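Local coordinates for protein molybdopterin adenylyltransferase (Helicobacter pylori, PDB 4XCW) that probably catalyses the adenylylation of molybdopterin, a late step in the biosynthesis of the molybdenum cofactor, at residues K111-P114 with T115-L118; K139-R142 with E143-A147; I48-E52 with R53-E57; P150-P153 with Y154-L158. All blocks are in the same frame, centred on the assembly; numbering follows the deposited sequence.

Contact 1. Residues K111-P114 with T115-L118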
loop_
_atom_site.group_PDB
_atom_site.type_symbol
_atom_site.label_atom_id
_atom_site.label_comp_id
_atom_site.label_asym_id
_atom_site.label_seq_id
_atom_site.Cartn_x
_atom_site.Cartn_y
_atom_site.Cartn_z
ATOM N N LYS B 111 -11.720 8.551 -8.348
ATOM C CA LYS B 111 -12.978 8.665 -9.080
ATOM C C LYS B 111 -12.992 9.941 -9.914
ATOM O O LYS B 111 -13.558 9.975 -11.008
ATOM C CB LYS B 111 -14.176 8.649 -8.123
ATOM C CG LYS B 111 -14.377 7.335 -7.383
ATOM C CD LYS B 111 -15.526 7.426 -6.381
ATOM C CE LYS B 111 -15.660 6.144 -5.570
ATOM N NZ LYS B 111 -16.622 6.276 -4.441
ATOM N N TYR B 112 -12.355 10.988 -9.394
ATOM C CA TYR B 112 -12.377 12.302 -10.033
ATOM C C TYR B 112 -11.135 12.587 -10.885
ATOM O O TYR B 112 -11.249 12.936 -12.062
ATOM C CB TYR B 112 -12.527 13.400 -8.976
ATOM C CG TYR B 112 -13.685 13.197 -8.020
ATOM C CD1 TYR B 112 -14.959 13.653 -8.337
ATOM C CD2 TYR B 112 -13.503 12.553 -6.801
ATOM C CE1 TYR B 112 -16.022 13.473 -7.468
ATOM C CE2 TYR B 112 -14.560 12.368 -5.924
ATOM C CZ TYR B 112 -15.817 12.831 -6.263
ATOM O OH TYR B 112 -16.876 12.651 -5.399
ATOM N N VAL B 113 -9.954 12.454 -10.288
ATOM C CA VAL B 113 -8.714 12.815 -10.973
ATOM C C VAL B 113 -7.713 11.658 -11.052
ATOM O O VAL B 113 -7.471 10.966 -10.064
ATOM C CB VAL B 113 -8.030 14.028 -10.290
ATOM C CG1 VAL B 113 -8.878 15.279 -10.459
ATOM C CG2 VAL B 113 -7.779 13.755 -8.818
ATOM N N PRO B 114 -7.127 11.444 -12.242
ATOM C CA PRO B 114 -6.110 10.402 -12.437
ATOM C C PRO B 114 -4.891 10.612 -11.550
ATOM O O PRO B 114 -4.293 9.647 -11.070
ATOM C CB PRO B 114 -5.738 10.541 -13.917
ATOM C CG PRO B 114 -6.907 11.214 -14.545
ATOM C CD PRO B 114 -7.469 12.127 -13.501
ATOM N N THR B 115 -4.550 11.872 -11.306
ATOM C CA THR B 115 -3.382 12.209 -10.498
ATOM C C THR B 115 -3.575 11.930 -9.011
ATOM O O THR B 115 -2.686 12.199 -8.195
ATOM C CB THR B 115 -3.001 13.688 -10.701
ATOM O OG1 THR B 115 -4.182 14.499 -10.650
ATOM C CG2 THR B 115 -2.348 13.870 -12.055
ATOM N N ALA B 116 -4.723 11.362 -8.658
ATOM C CA ALA B 116 -4.956 10.919 -7.290
ATOM C C ALA B 116 -3.867 9.952 -6.815
ATOM O O ALA B 116 -3.583 9.887 -5.627
ATOM C CB ALA B 116 -6.322 10.265 -7.169
ATOM N N ILE B 117 -3.243 9.217 -7.739
ATOM C CA ILE B 117 -2.282 8.189 -7.323
ATOM C C ILE B 117 -0.944 8.792 -6.911
ATOM O O ILE B 117 -0.053 8.080 -6.441
ATOM C CB ILE B 117 -2.036 7.134 -8.420
ATOM C CG1 ILE B 117 -1.351 7.751 -9.638
ATOM C CG2 ILE B 117 -3.334 6.439 -8.800
ATOM C CD1 ILE B 117 -0.959 6.740 -10.690
ATOM N N LEU B 118 -0.816 10.106 -7.071
ATOM C CA LEU B 118 0.376 10.829 -6.621
ATOM C C LEU B 118 0.357 11.154 -5.134
ATOM O O LEU B 118 1.374 11.575 -4.568
ATOM C CB LEU B 118 0.532 12.133 -7.401
ATOM C CG LEU B 118 0.663 12.024 -8.911
ATOM C CD1 LEU B 118 1.013 13.392 -9.513
ATOM C CD2 LEU B 118 1.673 10.942 -9.317
#
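V113 and A116 are joined by one backbone hydrogen bond, A116 N to V113 O, 3.1 Å long with an N-H...O angle of 156°. The donor stands 58° out of the carbonyl plane, so it does not use a lone pair. P114 and T115 occupy the two positions between, with backbone angles close to those of a type I turn. The ring of P114 restrains its phi and leaves its nitrogen without a hydrogen, which suits the first corner. The winding then continues as a 3-10 turn, with L118 N bonded to T115 O at 3.0 Å.

Side chains meet lightly over this turn. The CG2 methyl of V113 meets the methyl of A116 across the turn, 4.1 Å from its CB, while V113 CB stands 3.9 Å from T115 OG1. A chi1 of 45° sets that hydroxyl between its own backbone N and carbonyl carbon, facing back to the valine. A116 packs on S109 and L110 of helix 99-110. V113 and T115 lie against F174 of the second subunit. The arrangement is a type I beta turn opening a 3-10 segment, at a subunit interface of the trimer.

Contact 2. Residues K139-R142 with E143-A147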
loop_
_atom_site.group_PDB
_atom_site.type_symbol
_atom_site.label_atom_id
_atom_site.label_comp_id
_atom_site.label_asym_id
_atom_site.label_seq_id
_atom_site.Cartn_x
_atom_site.Cartn_y
_atom_site.Cartn_z
ATOM N N LYS B 139 -13.340 21.218 -0.991
ATOM C CA LYS B 139 -14.179 20.218 -1.649
ATOM C C LYS B 139 -13.570 18.826 -1.520
ATOM O O LYS B 139 -14.275 17.859 -1.214
ATOM C CB LYS B 139 -14.385 20.571 -3.125
ATOM C CG LYS B 139 -15.251 19.575 -3.893
ATOM C CD LYS B 139 -15.605 20.099 -5.280
ATOM C CE LYS B 139 -16.422 19.088 -6.071
ATOM N NZ LYS B 139 -15.644 17.859 -6.393
ATOM N N SER B 140 -12.261 18.727 -1.739
ATOM C CA SER B 140 -11.548 17.456 -1.578
ATOM C C SER B 140 -11.579 16.956 -0.134
ATOM O O SER B 140 -11.707 15.750 0.122
ATOM C CB SER B 140 -10.095 17.597 -2.041
ATOM O OG SER B 140 -10.031 17.998 -3.399
ATOM N N ILE B 141 -11.441 17.881 0.811
ATOM C CA ILE B 141 -11.500 17.531 2.224
ATOM C C ILE B 141 -12.855 16.917 2.575
ATOM O O ILE B 141 -12.922 15.897 3.262
ATOM C CB ILE B 141 -11.225 18.761 3.115
ATOM C CG1 ILE B 141 -9.734 19.112 3.071
ATOM C CG2 ILE B 141 -11.671 18.493 4.559
ATOM C CD1 ILE B 141 -9.393 20.499 3.602
ATOM N N ARG B 142 -13.934 17.513 2.071
ATOM C CA ARG B 142 -15.272 17.007 2.374
ATOM C C ARG B 142 -15.473 15.591 1.849
ATOM O O ARG B 142 -15.948 14.716 2.575
ATOM C CB ARG B 142 -16.344 17.932 1.804
ATOM C CG ARG B 142 -16.499 19.215 2.589
ATOM C CD ARG B 142 -17.742 19.982 2.178
ATOM N NE ARG B 142 -18.029 21.050 3.128
ATOM C CZ ARG B 142 -17.555 22.286 3.026
ATOM N NH1 ARG B 142 -16.775 22.615 2.004
ATOM N NH2 ARG B 142 -17.864 23.193 3.943
ATOM N N GLU B 143 -15.103 15.372 0.590
ATOM C CA GLU B 143 -15.234 14.058 -0.029
ATOM C C GLU B 143 -14.393 13.020 0.699
ATOM O O GLU B 143 -14.821 11.883 0.889
ATOM C CB GLU B 143 -14.842 14.123 -1.505
ATOM C CG GLU B 143 -15.795 14.965 -2.337
ATOM C CD GLU B 143 -15.172 15.471 -3.617
ATOM O OE1 GLU B 143 -13.932 15.611 -3.672
ATOM O OE2 GLU B 143 -15.923 15.734 -4.574
ATOM N N CYS B 144 -13.195 13.420 1.110
ATOM C CA CYS B 144 -12.299 12.532 1.831
ATOM C C CYS B 144 -12.870 12.129 3.191
ATOM O O CYS B 144 -12.917 10.945 3.525
ATOM C CB CYS B 144 -10.935 13.198 2.000
ATOM S SG CYS B 144 -9.717 12.200 2.865
ATOM N N LEU B 145 -13.322 13.112 3.964
ATOM C CA LEU B 145 -13.868 12.840 5.291
ATOM C C LEU B 145 -15.147 12.008 5.194
ATOM O O LEU B 145 -15.381 11.119 6.009
ATOM C CB LEU B 145 -14.133 14.149 6.043
ATOM C CG LEU B 145 -12.895 14.794 6.667
ATOM C CD1 LEU B 145 -13.201 16.190 7.178
ATOM C CD2 LEU B 145 -12.342 13.912 7.784
ATOM N N GLU B 146 -15.972 12.288 4.189
ATOM C CA GLU B 146 -17.193 11.512 3.996
ATOM C C GLU B 146 -16.857 10.036 3.781
ATOM O O GLU B 146 -17.567 9.147 4.256
ATOM C CB GLU B 146 -18.003 12.057 2.815
ATOM C CG GLU B 146 -19.317 11.322 2.587
ATOM C CD GLU B 146 -20.203 12.006 1.566
ATOM O OE1 GLU B 146 -19.877 13.139 1.154
ATOM O OE2 GLU B 146 -21.226 11.407 1.171
ATOM N N ALA B 147 -15.750 9.785 3.094
ATOM C CA ALA B 147 -15.342 8.427 2.776
ATOM C C ALA B 147 -14.745 7.693 3.971
ATOM O O ALA B 147 -15.027 6.511 4.168
ATOM C CB ALA B 147 -14.344 8.437 1.634
#
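K139 and E143, one helical turn apart, form a salt bridge in which K139 NZ lies 2.8 Å from E143 OE2. The ammonium arrives on the syn side of the carboxylate, 29° out of its plane. Two chain shapes bring this about: the lysine runs extended as far as CE and bends at its last torsion (chi4 -66°), turning NZ to the acid, whereas the glutamate is extended beyond CG. On the way the acid chain passes the lysine's own carbonyl, with E143 CG 3.5 Å from K139 O.

A second pair, I141 and L145, lies side by side and points the same way, meeting through I141 CG2 and L145 CD1 at 3.8 Å. What spaces both pairs is the alpha-helical backbone. E143 N bonds to K139 O at 3.2 Å, and the i to i+4 series continues with C144 N to S140 O, L145 N to I141 O and E146 N to R142 O, the last three each 2.9 Å.

Further out, R142 turns its guanidinium to helix 25-37, where NH2 makes a salt bridge with E32. I141 and L145 rest on S26 and V33, respectively, of that helix. C144 packs on M105 of helix 99-110 and, like L145, on L134 of strand 129-134, so helix 138-148 is bordered by two helices and a strand.

Contact 3. Residues I48-E52 with R53-E57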
loop_
_atom_site.group_PDB
_atom_site.type_symbol
_atom_site.label_atom_id
_atom_site.label_comp_id
_atom_site.label_asym_id
_atom_site.label_seq_id
_atom_site.Cartn_x
_atom_site.Cartn_y
_atom_site.Cartn_z
ATOM N N ILE B 48 -1.028 26.390 12.461
ATOM C CA ILE B 48 -0.386 26.501 11.162
ATOM C C ILE B 48 1.105 26.282 11.356
ATOM O O ILE B 48 1.737 26.968 12.154
ATOM C CB ILE B 48 -0.627 27.875 10.507
ATOM C CG1 ILE B 48 -2.117 28.212 10.505
ATOM C CG2 ILE B 48 -0.064 27.902 9.091
ATOM C CD1 ILE B 48 -2.448 29.522 9.808
ATOM N N VAL B 49 1.663 25.324 10.630
ATOM C CA VAL B 49 3.069 24.972 10.787
ATOM C C VAL B 49 3.788 24.976 9.438
ATOM O O VAL B 49 3.241 24.519 8.434
ATOM C CB VAL B 49 3.206 23.592 11.473
ATOM C CG1 VAL B 49 4.653 23.125 11.496
ATOM C CG2 VAL B 49 2.664 23.672 12.884
ATOM N N ALA B 50 5.004 25.516 9.418
ATOM C CA ALA B 50 5.811 25.547 8.200
ATOM C C ALA B 50 6.125 24.137 7.695
ATOM O O ALA B 50 6.066 23.167 8.450
ATOM C CB ALA B 50 7.098 26.320 8.444
ATOM N N ASP B 51 6.456 24.031 6.411
ATOM C CA ASP B 51 6.789 22.740 5.810
ATOM C C ASP B 51 8.164 22.252 6.250
ATOM O O ASP B 51 9.014 21.941 5.412
ATOM C CB ASP B 51 6.749 22.827 4.282
ATOM C CG ASP B 51 5.344 22.772 3.731
ATOM O OD1 ASP B 51 4.567 21.895 4.166
ATOM O OD2 ASP B 51 5.019 23.598 2.854
ATOM N N GLU B 52 8.386 22.211 7.560
ATOM C CA GLU B 52 9.631 21.696 8.120
ATOM C C GLU B 52 9.302 20.446 8.912
ATOM O O GLU B 52 8.430 20.474 9.783
ATOM C CB GLU B 52 10.323 22.734 9.010
ATOM C CG GLU B 52 10.518 24.092 8.369
ATOM C CD GLU B 52 11.581 24.086 7.287
ATOM O OE1 GLU B 52 12.388 23.135 7.247
ATOM O OE2 GLU B 52 11.610 25.037 6.477
ATOM N N ARG B 53 9.986 19.349 8.605
ATOM C CA ARG B 53 9.619 18.053 9.169
ATOM C C ARG B 53 9.583 18.050 10.695
ATOM O O ARG B 53 8.599 17.605 11.290
ATOM C CB ARG B 53 10.572 16.956 8.682
ATOM C CG ARG B 53 10.129 15.553 9.091
ATOM C CD ARG B 53 11.139 14.496 8.683
ATOM N NE ARG B 53 12.470 14.785 9.209
ATOM C CZ ARG B 53 12.950 14.298 10.348
ATOM N NH1 ARG B 53 12.210 13.489 11.093
ATOM N NH2 ARG B 53 14.173 14.621 10.744
ATOM N N ASP B 54 10.639 18.542 11.336
ATOM C CA ASP B 54 10.689 18.457 12.793
ATOM C C ASP B 54 9.580 19.291 13.439
ATOM O O ASP B 54 9.024 18.904 14.469
ATOM C CB ASP B 54 12.054 18.892 13.329
ATOM C CG ASP B 54 12.228 18.547 14.798
ATOM O OD1 ASP B 54 11.945 17.386 15.176
ATOM O OD2 ASP B 54 12.623 19.442 15.576
ATOM N N LEU B 55 9.246 20.421 12.826
ATOM C CA LEU B 55 8.182 21.269 13.347
ATOM C C LEU B 55 6.827 20.579 13.250
ATOM O O LEU B 55 6.004 20.665 14.161
ATOM C CB LEU B 55 8.144 22.606 12.604
ATOM C CG LEU B 55 9.195 23.631 13.026
ATOM C CD1 LEU B 55 9.012 24.934 12.262
ATOM C CD2 LEU B 55 9.124 23.861 14.528
ATOM N N ILE B 56 6.588 19.889 12.143
ATOM C CA ILE B 56 5.336 19.157 11.998
ATOM C C ILE B 56 5.268 17.991 12.989
ATOM O O ILE B 56 4.227 17.743 13.596
ATOM C CB ILE B 56 5.157 18.649 10.566
ATOM C CG1 ILE B 56 5.093 19.844 9.611
ATOM C CG2 ILE B 56 3.901 17.784 10.452
ATOM C CD1 ILE B 56 4.504 19.524 8.257
ATOM N N GLU B 57 6.385 17.293 13.172
ATOM C CA GLU B 57 6.430 16.205 14.150
ATOM C C GLU B 57 6.108 16.730 15.542
ATOM O O GLU B 57 5.281 16.168 16.250
ATOM C CB GLU B 57 7.800 15.530 14.160
ATOM C CG GLU B 57 8.143 14.790 12.879
ATOM C CD GLU B 57 9.495 14.115 12.946
ATOM O OE1 GLU B 57 10.034 13.968 14.066
ATOM O OE2 GLU B 57 10.014 13.725 11.878
#
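The turn from strand 42-49 into helix 53-66 is held by V49, E52, L55 and I56, with E52 at the N-cap position. Its carbonyl accepts the first i to i+4 bond of the helix: I56 N lies 3.1 Å from E52 O, with an N-H...O angle of 161° and a C=O...N angle of 166°, so the donor sits nearly along the C=O axis. The carboxylate of E52 is engaged elsewhere, in a salt bridge from OE2 to R83.

Just before the cap the chain folds tightly around D51, the centre of an inverse gamma turn, whose closing bond from E52 N to A50 O is weak at 2.7 Å. D51 N is held separately by D15 OD1.

Apolar packing bridges strand and helix. V49 places CG1 anti to its backbone N (chi1 173°), and this methyl touches L55 CB at 3.7 Å and I56 CG1 at 3.8 Å. I56 CG1 also passes 3.7 Å from A50 O, while L55 CD1 lies 4.1 Å from E52 CB. Beneath, V49 and I56 share L11 of strand 6-13, and I56 also meets T86 and A89 of helix 86-93. This is the first connection of a beta-alpha-beta crossover, whose helix leads on to parallel strand 71-75.

Contact 4. Residues P150-P153 with Y154-L158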
loop_
_atom_site.group_PDB
_atom_site.type_symbol
_atom_site.label_atom_id
_atom_site.label_comp_id
_atom_site.label_asym_id
_atom_site.label_seq_id
_atom_site.Cartn_x
_atom_site.Cartn_y
_atom_site.Cartn_z
ATOM N N PRO B 150 -16.724 7.007 8.438
ATOM C CA PRO B 150 -17.474 5.877 9.005
ATOM C C PRO B 150 -16.629 4.834 9.747
ATOM O O PRO B 150 -17.194 4.039 10.492
ATOM C CB PRO B 150 -18.133 5.255 7.772
ATOM C CG PRO B 150 -18.385 6.429 6.885
ATOM C CD PRO B 150 -17.153 7.287 7.051
ATOM N N ALA B 151 -15.308 4.857 9.575
ATOM C CA ALA B 151 -14.436 3.909 10.260
ATOM C C ALA B 151 -13.755 4.532 11.475
ATOM O O ALA B 151 -13.088 3.841 12.245
ATOM C CB ALA B 151 -13.381 3.358 9.293
ATOM N N ILE B 152 -13.924 5.835 11.656
ATOM C CA ILE B 152 -13.139 6.557 12.660
ATOM C C ILE B 152 -13.605 6.336 14.120
ATOM O O ILE B 152 -12.774 6.047 14.991
ATOM C CB ILE B 152 -13.108 8.071 12.331
ATOM C CG1 ILE B 152 -12.231 8.306 11.099
ATOM C CG2 ILE B 152 -12.563 8.883 13.494
ATOM C CD1 ILE B 152 -12.085 9.765 10.716
ATOM N N PRO B 153 -14.916 6.455 14.403
ATOM C CA PRO B 153 -15.304 6.244 15.808
ATOM C C PRO B 153 -14.893 4.881 16.380
ATOM O O PRO B 153 -14.444 4.807 17.523
ATOM C CB PRO B 153 -16.828 6.363 15.762
ATOM C CG PRO B 153 -17.090 7.265 14.609
ATOM C CD PRO B 153 -16.070 6.864 13.583
ATOM N N TYR B 154 -15.045 3.818 15.597
ATOM C CA TYR B 154 -14.642 2.499 16.061
ATOM C C TYR B 154 -13.132 2.447 16.241
ATOM O O TYR B 154 -12.643 1.861 17.201
ATOM C CB TYR B 154 -15.092 1.415 15.092
ATOM C CG TYR B 154 -14.817 0.001 15.555
ATOM C CD1 TYR B 154 -15.233 -0.434 16.806
ATOM C CD2 TYR B 154 -14.170 -0.906 14.724
ATOM C CE1 TYR B 154 -15.002 -1.729 17.221
ATOM C CE2 TYR B 154 -13.936 -2.198 15.130
ATOM C CZ TYR B 154 -14.350 -2.604 16.378
ATOM O OH TYR B 154 -14.114 -3.889 16.783
ATOM N N CYS B 155 -12.397 3.060 15.313
ATOM C CA CYS B 155 -10.937 3.098 15.434
ATOM C C CYS B 155 -10.519 3.787 16.727
ATOM O O CYS B 155 -9.622 3.322 17.430
ATOM C CB CYS B 155 -10.297 3.822 14.247
ATOM S SG CYS B 155 -8.477 3.666 14.201
ATOM N N VAL B 156 -11.168 4.905 17.029
ATOM C CA VAL B 156 -10.849 5.666 18.233
ATOM C C VAL B 156 -11.226 4.845 19.481
ATOM O O VAL B 156 -10.503 4.868 20.482
ATOM C CB VAL B 156 -11.551 7.047 18.219
ATOM C CG1 VAL B 156 -11.435 7.755 19.573
ATOM C CG2 VAL B 156 -10.959 7.915 17.115
ATOM N N ASP B 157 -12.324 4.089 19.407
ATOM C CA ASP B 157 -12.683 3.156 20.490
ATOM C C ASP B 157 -11.566 2.148 20.753
ATOM O O ASP B 157 -11.186 1.909 21.902
ATOM C CB ASP B 157 -13.953 2.360 20.178
ATOM C CG ASP B 157 -15.194 3.215 20.091
ATOM O OD1 ASP B 157 -15.161 4.387 20.520
ATOM O OD2 ASP B 157 -16.214 2.689 19.594
ATOM N N LEU B 158 -11.059 1.541 19.682
ATOM C CA LEU B 158 -10.087 0.460 19.806
ATOM C C LEU B 158 -8.749 0.909 20.379
ATOM O O LEU B 158 -8.056 0.115 21.008
ATOM C CB LEU B 158 -9.846 -0.205 18.449
ATOM C CG LEU B 158 -11.014 -0.988 17.855
ATOM C CD1 LEU B 158 -10.672 -1.487 16.455
ATOM C CD2 LEU B 158 -11.380 -2.142 18.766
HETATM O O HOH W 1 -16.777 3.492 13.224
#
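Y154, tied to P150 through a water, carries L158 CD1 on one face of its ring, 3.6 Å above the plane and over its margin. Y154 CG is anti to the backbone N (chi1 -175°), the setting in which the ring lies against that leucine. The other flat group, the D157 carboxylate, folds back toward P153: D157 OD1 stands 3.1 Å from P153 O, two acceptors that do not bond. The carboxylate is engaged elsewhere, OD2 in a salt bridge with R175 NE.

Along the backbone, C155 N meets A151 O at 3.2 Å, V156 N meets I152 O at 2.8 Å and D157 N meets P153 O at 2.9 Å. One residue earlier in the series the water stands in for the direct bond, donating to P150 O and accepting from Y154 N, which spans the change from 3-10 to alpha-helical winding. I152 CG2 and V156 CG2 touch at 4.1 Å.

I152 packs on L130 and I132 of strand 129-134, and C155 on L130. P153 is covered by A173 and R175 of the C-terminal loop. A151, Y154 and C155 face P114, T115 and L118 of the third subunit, so helix 152-158 lies between the sheet of its own chain and a neighbour.

Contact 4 is buried, contacts 1 and 2 are partly buried, and contact 3 lies at the surface. Contacts 2 and 4 sit on consecutive helices, their centres about 17 Å apart; both run on i to i+4 bonds and both meet strand 129-134. Contact 1 touches contact 2 through Y112 OH and E143 OE2, 3.3 Å apart in packing. Within one chain the centres of contacts 1 and 4 are about 26 Å apart, yet across the trimer residues 114-118 of one subunit pack on residues 151-155 of another. Contact 3, on the opposite side of the chain's centre from contacts 2 and 4, joins a strand to a helix and touches no other subunit.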